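Local coordinates for protein EvdO2 (Micromonospora carbonacea, PDB 4XAC) that probably acts as a non-haem iron and 2-oxoglutarate-dependent oxygenase of the phytanoyl-CoA dioxygenase family in everninomicin biosynthesis, at residues A[123-128]-A[214-219]; A[144-149]-A[206-211]. One frame throughout, in Å; residues are numbered along the deposited sequence.

Contact 1 (A[123-128]-A[214-219]); sequences GAPTPW and PHYAGP. With NI (nickel (II) ion), chain B; AKG (2-oxoglutaric acid), chain D.
T126 and A217 form an antiparallel hydrogen-bonded pair, with T126 N to A217 O at 2.7 Å and A217 N to T126 O at 2.9 Å, and the two short strands run in nearly opposite directions. The CB of Y216 sits over the face of the indole of W128, 3.6 Å from the centroid of its five-membered ring, and the phenol ring follows as an offset stack with its plane turned 26° from the indole. With CG anti to the backbone N (chi1 160°), the Y216 ring reaches back along segment 123-128, where its CE2 packs against P125 CB at 3.6 Å. P214 extends the apolar patch, its CB lying 4.0 Å from W128 CE3.

The side chains of T126 and A217 share the face turned to the 2-oxoglutarate. T126 OG1, beside its own backbone N (chi1 -56°), donates a hydrogen bond of 2.7 Å to AKG O4, and A217 CB lies against the same oxygen. H215 binds the nickel through NE2 at 2.1 Å, while its ND1 bonds to T213 O, which helps to fix the ring's rotation. H129 and D131 complete the His-X-Asp...His facial triad. T126 thus holds the C5 carboxylate directly, and H215 holds the keto-acid end through the metal. Nickel, chelated by AKG O2 and O5, probably stands in for the iron used in catalysis.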
loop_
_atom_site.group_PDB
_atom_site.type_symbol
_atom_site.label_atom_id
_atom_site.label_comp_id
_atom_site.label_asym_id
_atom_site.label_seq_id
_atom_site.Cartn_x
_atom_site.Cartn_y
_atom_site.Cartn_z
ATOM N N GLY A 123 -3.466 -7.022 16.036
ATOM C CA GLY A 123 -3.016 -5.972 16.944
ATOM C C GLY A 123 -1.748 -5.209 16.570
ATOM O O GLY A 123 -1.427 -4.188 17.188
ATOM N N ALA A 124 -1.024 -5.700 15.573
ATOM C CA ALA A 124 0.212 -5.051 15.121
ATOM C C ALA A 124 -0.050 -3.907 14.118
ATOM O O ALA A 124 -0.855 -4.049 13.191
ATOM C CB ALA A 124 1.150 -6.084 14.504
ATOM N N PRO A 125 0.634 -2.764 14.299
ATOM C CA PRO A 125 0.486 -1.710 13.285
ATOM C C PRO A 125 1.394 -2.000 12.108
ATOM O O PRO A 125 2.217 -2.915 12.198
ATOM C CB PRO A 125 0.938 -0.444 14.025
ATOM C CG PRO A 125 1.999 -0.973 14.998
ATOM C CD PRO A 125 1.577 -2.383 15.370
ATOM N N THR A 126 1.246 -1.254 11.021
ATOM C CA THR A 126 2.303 -1.161 10.042
ATOM C C THR A 126 3.079 0.081 10.439
ATOM O O THR A 126 2.572 1.193 10.307
ATOM C CB THR A 126 1.775 -1.015 8.591
ATOM O OG1 THR A 126 0.895 -2.106 8.286
ATOM C CG2 THR A 126 2.935 -1.008 7.615
ATOM N N PRO A 127 4.286 -0.107 10.973
ATOM C CA PRO A 127 5.046 1.006 11.554
ATOM C C PRO A 127 5.391 2.069 10.525
ATOM O O PRO A 127 5.428 1.759 9.339
ATOM C CB PRO A 127 6.318 0.323 12.078
ATOM C CG PRO A 127 5.912 -1.115 12.301
ATOM C CD PRO A 127 4.942 -1.409 11.193
ATOM N N TRP A 128 5.627 3.296 10.975
ATOM C CA TRP A 128 6.050 4.379 10.081
ATOM C C TRP A 128 7.186 3.919 9.180
ATOM O O TRP A 128 8.128 3.300 9.646
ATOM C CB TRP A 128 6.502 5.593 10.894
ATOM C CG TRP A 128 5.378 6.356 11.449
ATOM C CD1 TRP A 128 4.920 6.352 12.745
ATOM C CD2 TRP A 128 4.548 7.255 10.724
ATOM N NE1 TRP A 128 3.843 7.198 12.856
ATOM C CE2 TRP A 128 3.598 7.770 11.630
ATOM C CE3 TRP A 128 4.509 7.672 9.385
ATOM C CZ2 TRP A 128 2.620 8.679 11.245
ATOM C CZ3 TRP A 128 3.536 8.591 9.003
ATOM C CH2 TRP A 128 2.612 9.091 9.933
ATOM N N PRO A 214 6.129 9.463 4.133
ATOM C CA PRO A 214 6.041 8.530 5.265
ATOM C C PRO A 214 4.594 8.159 5.555
ATOM O O PRO A 214 3.698 9.008 5.466
ATOM C CB PRO A 214 6.664 9.307 6.445
ATOM C CG PRO A 214 7.510 10.370 5.804
ATOM C CD PRO A 214 6.789 10.730 4.499
ATOM N N HIS A 215 4.373 6.885 5.851
ATOM C CA HIS A 215 3.043 6.429 6.229
ATOM C C HIS A 215 3.074 5.294 7.246
ATOM O O HIS A 215 4.098 4.619 7.449
ATOM C CB HIS A 215 2.230 6.016 4.985
ATOM C CG HIS A 215 2.916 5.014 4.107
ATOM N ND1 HIS A 215 3.940 5.350 3.247
ATOM C CD2 HIS A 215 2.700 3.690 3.935
ATOM C CE1 HIS A 215 4.335 4.270 2.596
ATOM N NE2 HIS A 215 3.599 3.249 2.994
ATOM N N TYR A 216 1.917 5.104 7.873
ATOM C CA TYR A 216 1.730 4.219 9.015
ATOM C C TYR A 216 0.318 3.662 8.927
ATOM O O TYR A 216 -0.582 4.357 8.429
ATOM C CB TYR A 216 1.935 5.008 10.316
ATOM C CG TYR A 216 1.344 4.388 11.557
ATOM C CD1 TYR A 216 0.020 4.642 11.931
ATOM C CD2 TYR A 216 2.114 3.594 12.385
ATOM C CE1 TYR A 216 -0.519 4.095 13.079
ATOM C CE2 TYR A 216 1.576 3.033 13.538
ATOM C CZ TYR A 216 0.260 3.296 13.873
ATOM O OH TYR A 216 -0.288 2.754 15.010
ATOM N N ALA A 217 0.110 2.429 9.392
ATOM C CA ALA A 217 -1.249 1.909 9.515
ATOM C C ALA A 217 -1.463 1.352 10.912
ATOM O O ALA A 217 -0.644 0.581 11.413
ATOM C CB ALA A 217 -1.529 0.835 8.455
ATOM N N GLY A 218 -2.564 1.743 11.545
ATOM C CA GLY A 218 -2.868 1.249 12.870
ATOM C C GLY A 218 -3.290 -0.208 12.860
ATOM O O GLY A 218 -3.469 -0.803 11.796
ATOM N N PRO A 219 -3.453 -0.790 14.049
ATOM C CA PRO A 219 -3.953 -2.165 14.188
ATOM C C PRO A 219 -5.390 -2.280 13.690
ATOM O O PRO A 219 -6.082 -1.271 13.576
ATOM C CB PRO A 219 -3.878 -2.421 15.705
ATOM C CG PRO A 219 -3.948 -1.049 16.314
ATOM C CD PRO A 219 -3.187 -0.160 15.355
HETATM NI NI NI B . 4.248 1.333 2.483
HETATM C C1 AKG D . 1.823 0.703 1.350
HETATM O O1 AKG D . 0.834 0.527 0.584
HETATM O O2 AKG D . 2.903 1.188 0.930
HETATM C C2 AKG D . 1.730 0.298 2.781
HETATM O O5 AKG D . 2.721 0.374 3.503
HETATM C C3 AKG D . 0.439 -0.228 3.308
HETATM C C4 AKG D . 0.373 -0.620 4.749
HETATM C C5 AKG D . -0.868 -1.309 5.225
HETATM O O3 AKG D . -1.810 -1.538 4.420
HETATM O O4 AKG D . -0.984 -1.660 6.431
#

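Contact 2 (A[144-149]-A[206-211]). With AKG (2-oxoglutaric acid), chain D.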
loop_
_atom_site.group_PDB
_atom_site.type_symbol
_atom_site.label_atom_id
_atom_site.label_comp_id
_atom_site.label_asym_id
_atom_site.label_seq_id
_atom_site.Cartn_x
_atom_site.Cartn_y
_atom_site.Cartn_z
ATOM N N LEU A 144 4.605 5.878 -7.358
ATOM C CA LEU A 144 3.594 6.014 -6.341
ATOM C C LEU A 144 2.876 4.690 -6.146
ATOM O O LEU A 144 3.045 3.742 -6.926
ATOM C CB LEU A 144 2.610 7.147 -6.723
ATOM C CG LEU A 144 1.904 7.117 -8.088
ATOM C CD1 LEU A 144 0.841 6.013 -8.149
ATOM C CD2 LEU A 144 1.252 8.463 -8.394
ATOM N N SER A 145 2.075 4.629 -5.092
ATOM C CA SER A 145 1.258 3.467 -4.800
ATOM C C SER A 145 -0.198 3.891 -4.721
ATOM O O SER A 145 -0.486 4.926 -4.150
ATOM C CB SER A 145 1.689 2.821 -3.483
ATOM O OG SER A 145 3.023 2.353 -3.598
ATOM N N ILE A 146 -1.100 3.093 -5.291
ATOM C CA ILE A 146 -2.548 3.333 -5.156
ATOM C C ILE A 146 -3.166 2.213 -4.327
ATOM O O ILE A 146 -3.269 1.067 -4.768
ATOM C CB ILE A 146 -3.265 3.436 -6.529
ATOM C CG1 ILE A 146 -2.717 4.627 -7.308
ATOM C CG2 ILE A 146 -4.784 3.635 -6.331
ATOM C CD1 ILE A 146 -3.090 4.646 -8.829
ATOM N N TRP A 147 -3.539 2.573 -3.105
ATOM C CA TRP A 147 -4.026 1.644 -2.093
ATOM C C TRP A 147 -5.547 1.655 -2.125
ATOM O O TRP A 147 -6.159 2.567 -1.588
ATOM C CB TRP A 147 -3.475 2.093 -0.724
ATOM C CG TRP A 147 -3.594 1.225 0.522
ATOM C CD1 TRP A 147 -2.630 0.376 1.039
ATOM C CD2 TRP A 147 -4.658 1.252 1.494
ATOM N NE1 TRP A 147 -3.071 -0.168 2.232
ATOM C CE2 TRP A 147 -4.300 0.354 2.534
ATOM C CE3 TRP A 147 -5.884 1.924 1.576
ATOM C CZ2 TRP A 147 -5.129 0.119 3.636
ATOM C CZ3 TRP A 147 -6.707 1.680 2.685
ATOM C CH2 TRP A 147 -6.326 0.786 3.687
ATOM N N THR A 148 -6.155 0.645 -2.756
ATOM C CA THR A 148 -7.617 0.571 -2.860
ATOM C C THR A 148 -8.158 -0.337 -1.767
ATOM O O THR A 148 -7.705 -1.470 -1.627
ATOM C CB THR A 148 -8.082 0.024 -4.234
ATOM O OG1 THR A 148 -7.614 0.883 -5.277
ATOM C CG2 THR A 148 -9.607 -0.050 -4.305
ATOM N N THR A 149 -9.106 0.150 -0.984
ATOM C CA THR A 149 -9.669 -0.709 0.071
ATOM C C THR A 149 -10.938 -1.405 -0.425
ATOM O O THR A 149 -11.722 -0.819 -1.171
ATOM C CB THR A 149 -9.950 0.098 1.360
ATOM O OG1 THR A 149 -10.347 -0.792 2.414
ATOM C CG2 THR A 149 -11.039 1.184 1.136
ATOM N N ALA A 206 -9.657 4.913 -2.304
ATOM C CA ALA A 206 -8.231 4.643 -2.323
ATOM C C ALA A 206 -7.466 5.838 -1.835
ATOM O O ALA A 206 -7.938 6.988 -1.918
ATOM C CB ALA A 206 -7.760 4.261 -3.744
ATOM N N VAL A 207 -6.264 5.569 -1.344
ATOM C CA VAL A 207 -5.296 6.626 -1.122
ATOM C C VAL A 207 -4.122 6.369 -2.065
ATOM O O VAL A 207 -3.825 5.216 -2.424
ATOM C CB VAL A 207 -4.838 6.707 0.358
ATOM C CG1 VAL A 207 -5.936 7.315 1.223
ATOM C CG2 VAL A 207 -4.453 5.326 0.882
ATOM N N VAL A 208 -3.485 7.456 -2.479
ATOM C CA VAL A 208 -2.357 7.429 -3.403
ATOM C C VAL A 208 -1.190 8.094 -2.700
ATOM O O VAL A 208 -1.345 9.202 -2.202
ATOM C CB VAL A 208 -2.664 8.210 -4.710
ATOM C CG1 VAL A 208 -1.502 8.059 -5.732
ATOM C CG2 VAL A 208 -3.992 7.766 -5.312
ATOM N N HIS A 209 -0.023 7.460 -2.651
ATOM C CA HIS A 209 1.118 8.163 -2.062
ATOM C C HIS A 209 2.426 7.948 -2.809
ATOM O O HIS A 209 2.692 6.868 -3.351
ATOM C CB HIS A 209 1.317 7.786 -0.567
ATOM C CG HIS A 209 1.518 6.327 -0.299
ATOM N ND1 HIS A 209 0.482 5.486 0.057
ATOM C CD2 HIS A 209 2.644 5.563 -0.279
ATOM C CE1 HIS A 209 0.948 4.265 0.244
ATOM N NE2 HIS A 209 2.258 4.285 0.054
ATOM N N ASP A 210 3.224 9.015 -2.818
ATOM C CA ASP A 210 4.564 9.008 -3.386
ATOM C C ASP A 210 5.467 7.993 -2.686
ATOM O O ASP A 210 5.270 7.692 -1.512
ATOM C CB ASP A 210 5.168 10.408 -3.283
ATOM C CG ASP A 210 6.512 10.526 -4.001
ATOM O OD1 ASP A 210 7.562 10.361 -3.352
ATOM O OD2 ASP A 210 6.507 10.765 -5.221
ATOM N N PHE A 211 6.456 7.471 -3.411
ATOM C CA PHE A 211 7.445 6.557 -2.842
ATOM C C PHE A 211 8.133 7.124 -1.600
ATOM O O PHE A 211 8.657 6.366 -0.802
ATOM C CB PHE A 211 8.536 6.225 -3.870
ATOM C CG PHE A 211 8.164 5.164 -4.858
ATOM C CD1 PHE A 211 6.969 4.483 -4.768
ATOM C CD2 PHE A 211 9.032 4.858 -5.898
ATOM C CE1 PHE A 211 6.649 3.497 -5.691
ATOM C CE2 PHE A 211 8.724 3.871 -6.820
ATOM C CZ PHE A 211 7.530 3.189 -6.716
HETATM C C1 AKG D . 1.823 0.703 1.350
HETATM O O1 AKG D . 0.834 0.527 0.584
HETATM O O2 AKG D . 2.903 1.188 0.930
HETATM C C2 AKG D . 1.730 0.298 2.781
HETATM O O5 AKG D . 2.721 0.374 3.503
HETATM C C3 AKG D . 0.439 -0.228 3.308
HETATM C C4 AKG D . 0.373 -0.620 4.749
HETATM C C5 AKG D . -0.868 -1.309 5.225
HETATM O O3 AKG D . -1.810 -1.538 4.420
HETATM O O4 AKG D . -0.984 -1.660 6.431
HETATM O O HOH W 1 4.395 4.418 -2.701
#
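Four backbone hydrogen bonds join strand 144-149 to strand 206-210, two at each of the hydrogen-bonded pairs S145-H209 and W147-V207. W147 N to V207 O is the shortest at 2.7 Å, its donor nearly in line with the carbonyl bond. At the non-hydrogen-bonded pair I146-V208 between them the CA atoms come closer, and V208 CA makes a CA-H...O contact with S145 O.

Apolar packing dominates the face bearing L144, I146, V208 and A206. I146 and V208 lie side by side, with I146 CG1 3.9 Å from V208 CG2, while I146 CG2 rests on A206 CB and both methyls of L144 reach V208 CG1. Helix 89-102 lies over this face through C94, F101 and L102. Beyond the strand end, the F211 ring turns one face to the backbone N of L144.

The polar interactions lie on the other face, bearing S145, W147, V207 and H209. W147, whose CG is anti to the backbone N (chi1 -170°), extends its indole beside V207 CG2 and points the ring edge at the ligand, where NE1 donates a hydrogen bond of 2.9 Å to AKG O3. H209 presents its edge to the other carboxylate: NE2 donates a longer bond of 3.3 Å to AKG O2 and also meets D131 OD2, while ND1 bonds to the hydroxyl of Y162. S145 CB lies over one face of this imidazole, 4.2 Å from its centroid. S145 OG donates to a water at 2.6 Å, which in turn donates to H209 O.

An antiparallel strand pair with a helix-backed apolar face and a ligand-lined inner face is characteristic of the major sheet of the double-stranded beta-helix, the cupin core of 2-oxoglutarate-dependent oxygenases.

Contact 2 is nested in the chain between the two segments of contact 1, and their centres lie about 15 Å apart with the 2-oxoglutarate shared between them. Strand 215-217 belongs to the three-stranded sheet and contact 2 to the larger one. Each contact gives one donor to the C5 carboxylate of the ligand; at the keto-acid end contact 1 acts through the metal and contact 2 through H209. The two contacts touch directly where H215 CE1 lies 3.3 Å from H209 NE2. H209 NE2 is 4.3 Å from the nickel, in the second shell of the metal site that H215 helps to form.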